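Local coordinates for N-acetyl-beta-D glucosaminidase (Rhizomucor miehei CAU432, PDB 4ZM6), which probably hydrolyses terminal N-acetyl-beta-D-glucosamine residues and, through a GCN5-related region that binds acetyl-CoA, acetylates glucosamine, at residues A[552-564]-A[612-624]. Sequence-based numbering, arbitrary orientation.
Sequences HVTAMWDDIFGKD and QLMLLMVSPSYQG. With ACO (acetyl coenzyme *a), chain C.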
# COMPACT_ATOMS: atom_id res chain seq x y z
N HIS A 552 -15.50 15.23 -15.89
CA HIS A 552 -15.98 13.98 -16.47
C HIS A 552 -17.08 13.34 -15.65
O HIS A 552 -18.08 12.88 -16.20
CB HIS A 552 -14.82 13.00 -16.65
CG HIS A 552 -13.90 13.39 -17.76
ND1 HIS A 552 -12.54 13.53 -17.57
CD2 HIS A 552 -14.14 13.69 -19.05
CE1 HIS A 552 -11.98 13.89 -18.71
NE2 HIS A 552 -12.93 13.99 -19.63
N VAL A 553 -16.89 13.32 -14.33
CA VAL A 553 -17.91 12.81 -13.42
C VAL A 553 -19.19 13.62 -13.54
O VAL A 553 -20.29 13.07 -13.52
CB VAL A 553 -17.41 12.80 -11.97
CG1 VAL A 553 -18.57 12.63 -10.99
CG2 VAL A 553 -16.38 11.71 -11.78
N THR A 554 -19.04 14.94 -13.67
CA THR A 554 -20.18 15.84 -13.88
C THR A 554 -20.92 15.48 -15.17
O THR A 554 -22.15 15.39 -15.17
CB THR A 554 -19.72 17.31 -13.95
OG1 THR A 554 -19.01 17.65 -12.75
CG2 THR A 554 -20.91 18.25 -14.14
N ALA A 555 -20.18 15.26 -16.24
CA ALA A 555 -20.78 14.86 -17.52
C ALA A 555 -21.47 13.51 -17.42
O ALA A 555 -22.54 13.30 -17.99
CB ALA A 555 -19.72 14.82 -18.61
N MET A 556 -20.87 12.58 -16.68
CA MET A 556 -21.46 11.27 -16.48
C MET A 556 -22.79 11.39 -15.74
O MET A 556 -23.74 10.66 -16.04
CB MET A 556 -20.49 10.35 -15.72
CG MET A 556 -20.80 8.87 -15.85
SD MET A 556 -19.77 7.86 -14.77
CE MET A 556 -18.20 7.95 -15.61
N TRP A 557 -22.87 12.30 -14.77
CA TRP A 557 -24.10 12.48 -14.00
C TRP A 557 -25.23 12.98 -14.87
O TRP A 557 -26.35 12.50 -14.76
CB TRP A 557 -23.91 13.45 -12.82
CG TRP A 557 -25.19 13.71 -12.09
CD1 TRP A 557 -26.23 14.49 -12.50
CD2 TRP A 557 -25.58 13.16 -10.83
NE1 TRP A 557 -27.24 14.47 -11.58
CE2 TRP A 557 -26.87 13.66 -10.54
CE3 TRP A 557 -24.97 12.29 -9.91
CZ2 TRP A 557 -27.56 13.32 -9.37
CZ3 TRP A 557 -25.66 11.97 -8.74
CH2 TRP A 557 -26.94 12.48 -8.49
N ASP A 558 -24.94 13.96 -15.71
CA ASP A 558 -25.97 14.54 -16.56
C ASP A 558 -26.43 13.49 -17.56
O ASP A 558 -27.61 13.37 -17.85
CB ASP A 558 -25.45 15.77 -17.30
CG ASP A 558 -26.56 16.53 -17.99
OD1 ASP A 558 -27.53 16.93 -17.31
OD2 ASP A 558 -26.47 16.72 -19.22
N ASP A 559 -25.47 12.72 -18.06
CA ASP A 559 -25.75 11.66 -19.02
C ASP A 559 -26.71 10.60 -18.45
O ASP A 559 -27.59 10.13 -19.16
CB ASP A 559 -24.43 11.00 -19.45
CG ASP A 559 -24.58 10.10 -20.65
OD1 ASP A 559 -25.60 10.22 -21.37
OD2 ASP A 559 -23.68 9.26 -20.86
N ILE A 560 -26.56 10.27 -17.17
CA ILE A 560 -27.32 9.20 -16.51
C ILE A 560 -28.56 9.70 -15.77
O ILE A 560 -29.62 9.09 -15.86
CB ILE A 560 -26.43 8.43 -15.51
CG1 ILE A 560 -25.37 7.65 -16.29
CG2 ILE A 560 -27.25 7.51 -14.62
CD1 ILE A 560 -24.29 7.05 -15.42
N PHE A 561 -28.40 10.79 -15.01
CA PHE A 561 -29.46 11.33 -14.16
C PHE A 561 -30.02 12.68 -14.63
O PHE A 561 -30.92 13.23 -14.01
CB PHE A 561 -28.94 11.52 -12.73
CG PHE A 561 -28.53 10.24 -12.05
CD1 PHE A 561 -29.48 9.31 -11.66
CD2 PHE A 561 -27.19 10.00 -11.75
CE1 PHE A 561 -29.11 8.14 -11.01
CE2 PHE A 561 -26.81 8.83 -11.10
CZ PHE A 561 -27.77 7.90 -10.73
N GLY A 562 -29.48 13.21 -15.73
CA GLY A 562 -29.82 14.57 -16.18
C GLY A 562 -31.29 14.89 -16.39
O GLY A 562 -31.69 16.04 -16.21
N LYS A 563 -32.09 13.90 -16.77
CA LYS A 563 -33.51 14.12 -17.06
C LYS A 563 -34.31 14.47 -15.80
O LYS A 563 -34.93 15.52 -15.74
CB LYS A 563 -34.14 12.90 -17.75
N ASP A 564 -34.27 13.60 -14.79
CA ASP A 564 -35.04 13.81 -13.55
C ASP A 564 -34.26 14.54 -12.45
O ASP A 564 -34.87 15.08 -11.52
CB ASP A 564 -35.52 12.47 -12.98
CG ASP A 564 -36.64 11.84 -13.79
OD1 ASP A 564 -36.95 12.35 -14.89
OD2 ASP A 564 -37.20 10.83 -13.32
N GLN A 612 -20.97 4.07 3.93
CA GLN A 612 -22.08 4.53 3.13
C GLN A 612 -21.65 4.57 1.68
O GLN A 612 -20.65 5.20 1.34
CB GLN A 612 -22.52 5.92 3.58
CG GLN A 612 -22.92 5.98 5.05
CD GLN A 612 -23.70 7.24 5.40
OE1 GLN A 612 -23.57 8.28 4.74
NE2 GLN A 612 -24.53 7.16 6.43
N LEU A 613 -22.39 3.85 0.83
CA LEU A 613 -22.15 3.85 -0.61
C LEU A 613 -22.99 4.98 -1.17
O LEU A 613 -24.17 4.82 -1.45
CB LEU A 613 -22.51 2.49 -1.22
CG LEU A 613 -21.88 2.15 -2.58
CD1 LEU A 613 -22.16 0.70 -2.95
CD2 LEU A 613 -22.40 3.05 -3.68
N MET A 614 -22.36 6.14 -1.33
CA MET A 614 -23.06 7.37 -1.65
C MET A 614 -23.62 7.33 -3.07
O MET A 614 -24.73 7.80 -3.32
CB MET A 614 -22.13 8.58 -1.51
CG MET A 614 -21.58 8.81 -0.11
SD MET A 614 -20.27 10.05 -0.08
CE MET A 614 -21.22 11.53 -0.41
N LEU A 615 -22.84 6.79 -3.98
CA LEU A 615 -23.23 6.76 -5.38
C LEU A 615 -22.44 5.70 -6.12
O LEU A 615 -21.27 5.45 -5.81
CB LEU A 615 -23.00 8.13 -6.02
CG LEU A 615 -23.52 8.34 -7.44
CD1 LEU A 615 -25.03 8.46 -7.46
CD2 LEU A 615 -22.88 9.58 -8.05
N LEU A 616 -23.10 5.06 -7.09
CA LEU A 616 -22.46 4.13 -8.01
C LEU A 616 -23.12 4.38 -9.35
O LEU A 616 -24.34 4.33 -9.45
CB LEU A 616 -22.71 2.69 -7.58
CG LEU A 616 -21.69 1.59 -7.93
CD1 LEU A 616 -22.41 0.26 -8.12
CD2 LEU A 616 -20.85 1.91 -9.16
N MET A 617 -22.32 4.66 -10.38
CA MET A 617 -22.87 4.96 -11.70
C MET A 617 -21.85 4.64 -12.78
O MET A 617 -20.65 4.85 -12.59
CB MET A 617 -23.26 6.44 -11.79
CG MET A 617 -22.08 7.40 -11.98
SD MET A 617 -22.40 9.16 -11.71
CE MET A 617 -23.87 9.39 -12.68
N VAL A 618 -22.32 4.13 -13.92
CA VAL A 618 -21.46 3.92 -15.10
C VAL A 618 -22.20 4.36 -16.37
O VAL A 618 -23.42 4.24 -16.46
CB VAL A 618 -20.92 2.46 -15.21
CG1 VAL A 618 -21.12 1.67 -13.92
CG2 VAL A 618 -21.55 1.70 -16.36
N SER A 619 -21.43 4.87 -17.33
CA SER A 619 -21.96 5.41 -18.58
C SER A 619 -22.82 4.38 -19.31
O SER A 619 -22.42 3.21 -19.40
CB SER A 619 -20.81 5.84 -19.49
OG SER A 619 -19.78 6.48 -18.76
N PRO A 620 -23.97 4.81 -19.88
CA PRO A 620 -24.92 3.88 -20.51
C PRO A 620 -24.28 2.94 -21.53
O PRO A 620 -24.48 1.73 -21.47
CB PRO A 620 -25.90 4.82 -21.22
CG PRO A 620 -25.82 6.10 -20.46
CD PRO A 620 -24.39 6.21 -20.03
N SER A 621 -23.48 3.50 -22.44
CA SER A 621 -22.80 2.70 -23.46
C SER A 621 -21.78 1.68 -22.91
O SER A 621 -21.30 0.84 -23.65
CB SER A 621 -22.09 3.62 -24.45
OG SER A 621 -21.24 4.52 -23.76
N TYR A 622 -21.46 1.78 -21.62
CA TYR A 622 -20.53 0.85 -20.97
C TYR A 622 -21.17 -0.06 -19.90
O TYR A 622 -20.48 -0.89 -19.30
CB TYR A 622 -19.38 1.64 -20.36
CG TYR A 622 -18.40 2.13 -21.39
CD1 TYR A 622 -18.62 3.32 -22.08
CD2 TYR A 622 -17.25 1.40 -21.68
CE1 TYR A 622 -17.72 3.77 -23.03
CE2 TYR A 622 -16.34 1.84 -22.62
CZ TYR A 622 -16.58 3.02 -23.30
OH TYR A 622 -15.67 3.44 -24.23
N GLN A 623 -22.48 0.08 -19.67
CA GLN A 623 -23.18 -0.80 -18.74
C GLN A 623 -23.24 -2.24 -19.28
O GLN A 623 -23.12 -2.47 -20.49
CB GLN A 623 -24.58 -0.26 -18.44
CG GLN A 623 -24.52 1.00 -17.59
CD GLN A 623 -25.85 1.72 -17.43
OE1 GLN A 623 -26.91 1.16 -17.67
NE2 GLN A 623 -25.78 2.98 -17.00
N GLY A 624 -23.41 -3.20 -18.38
CA GLY A 624 -23.46 -4.62 -18.74
C GLY A 624 -22.14 -5.23 -19.18
O GLY A 624 -22.13 -6.23 -19.90
N1A ACO C . -21.52 -10.48 -20.51
C2A ACO C . -22.84 -10.70 -20.30
N3A ACO C . -23.53 -10.15 -19.27
C4A ACO C . -22.93 -9.31 -18.39
C5A ACO C . -21.49 -9.03 -18.56
C6A ACO C . -20.79 -9.67 -19.70
N6A ACO C . -19.47 -9.44 -19.91
N7A ACO C . -21.14 -8.21 -17.56
C8A ACO C . -22.25 -7.97 -16.81
N9A ACO C . -23.31 -8.64 -17.30
C1B ACO C . -24.69 -8.60 -16.72
C2B ACO C . -24.94 -9.75 -15.75
O2B ACO C . -26.21 -10.36 -16.03
C3B ACO C . -24.88 -9.15 -14.35
O3B ACO C . -25.80 -9.73 -13.41
P3B ACO C . -27.41 -9.50 -13.35
O7A ACO C . -27.60 -8.25 -12.53
O8A ACO C . -27.88 -9.43 -14.79
O9A ACO C . -27.88 -10.74 -12.64
C4B ACO C . -25.07 -7.65 -14.58
O4B ACO C . -24.86 -7.39 -15.97
C5B ACO C . -24.12 -6.84 -13.71
O5B ACO C . -23.88 -5.60 -14.38
P1A ACO C . -22.46 -4.87 -14.35
O1A ACO C . -22.00 -4.74 -15.78
O2A ACO C . -21.54 -5.47 -13.32
O3A ACO C . -23.01 -3.48 -13.78
P2A ACO C . -23.09 -2.18 -14.72
O4A ACO C . -21.70 -1.89 -15.23
O5A ACO C . -24.21 -2.34 -15.71
O6A ACO C . -23.52 -1.09 -13.63
CBP ACO C . -25.32 0.06 -12.47
CCP ACO C . -24.70 -1.28 -12.84
CDP ACO C . -24.35 0.86 -11.62
CEP ACO C . -26.58 -0.21 -11.66
CAP ACO C . -25.64 0.78 -13.78
OAP ACO C . -26.81 0.21 -14.37
C9P ACO C . -25.83 2.26 -13.62
O9P ACO C . -24.87 3.00 -13.83
N8P ACO C . -27.03 2.72 -13.28
C7P ACO C . -27.26 4.15 -13.17
C6P ACO C . -28.57 4.48 -12.47
C5P ACO C . -28.60 4.17 -10.98
O5P ACO C . -29.71 3.96 -10.52
N4P ACO C . -27.50 4.17 -10.22
C3P ACO C . -27.55 3.95 -8.77
C2P ACO C . -27.69 5.24 -7.96
S1P ACO C . -28.29 4.98 -6.31
C ACO C . -26.93 4.75 -5.40
O ACO C . -25.83 4.70 -5.92
CH3 ACO C . -27.11 4.60 -3.92
O HOH W 1 -22.60 6.80 -23.07
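Met-617 points from strand 612-618 toward helix 552-561, its CE methyl lying against Trp-557, Ile-560 and Phe-561. A chi1 of 78° tucks CG between the two backbone branches, and a bend at chi3 brings CE to 3.6 Å from Ile-560 CD1; only a flexible, unbranched chain can bend so that its terminal methyl reaches three helix residues at once. The thioether chain of Met-556 runs antiparallel alongside it, SD resting 3.7 Å from Met-617 CG. Two residues earlier on the strand, the forked Leu-615 can touch both aromatic rings: its CD2 methyl sits at the edge of the Trp-557 ring, 3.7 Å from CZ3, while CD1 also approaches Phe-561 CE2. Phe-561 in turn lays CD2 over one face of the indole, whose NE1 is hydrogen-bonded to Trp-565 O.

Helix and strand run nearly perpendicular, at 81°, as the helix packs on one side of the central sheet of a GNAT fold. The strand's backbone faces acetyl-CoA: Leu-616 N donates to the acetyl O (3.0 Å), and Val-618 N to the pantetheine O9P (2.8 Å). Branched Ile-560 places CG2 against ACO C7P and flat Phe-561 turns its edge to N4P, so the helix lends the pantetheine arm an apolar wall. Gln-623 NE2 donates almost straight (175°) to Val-618 O, the carbonyl that Ile-560 CD1 also lies against. At the solvent-facing end, compact Pro-620 opens the 3-10 turn 620-622, its CD beside Asp-559 OD2; a water hydrogen-bonded to Ser-621 OG bonds weakly to that carboxylate oxygen.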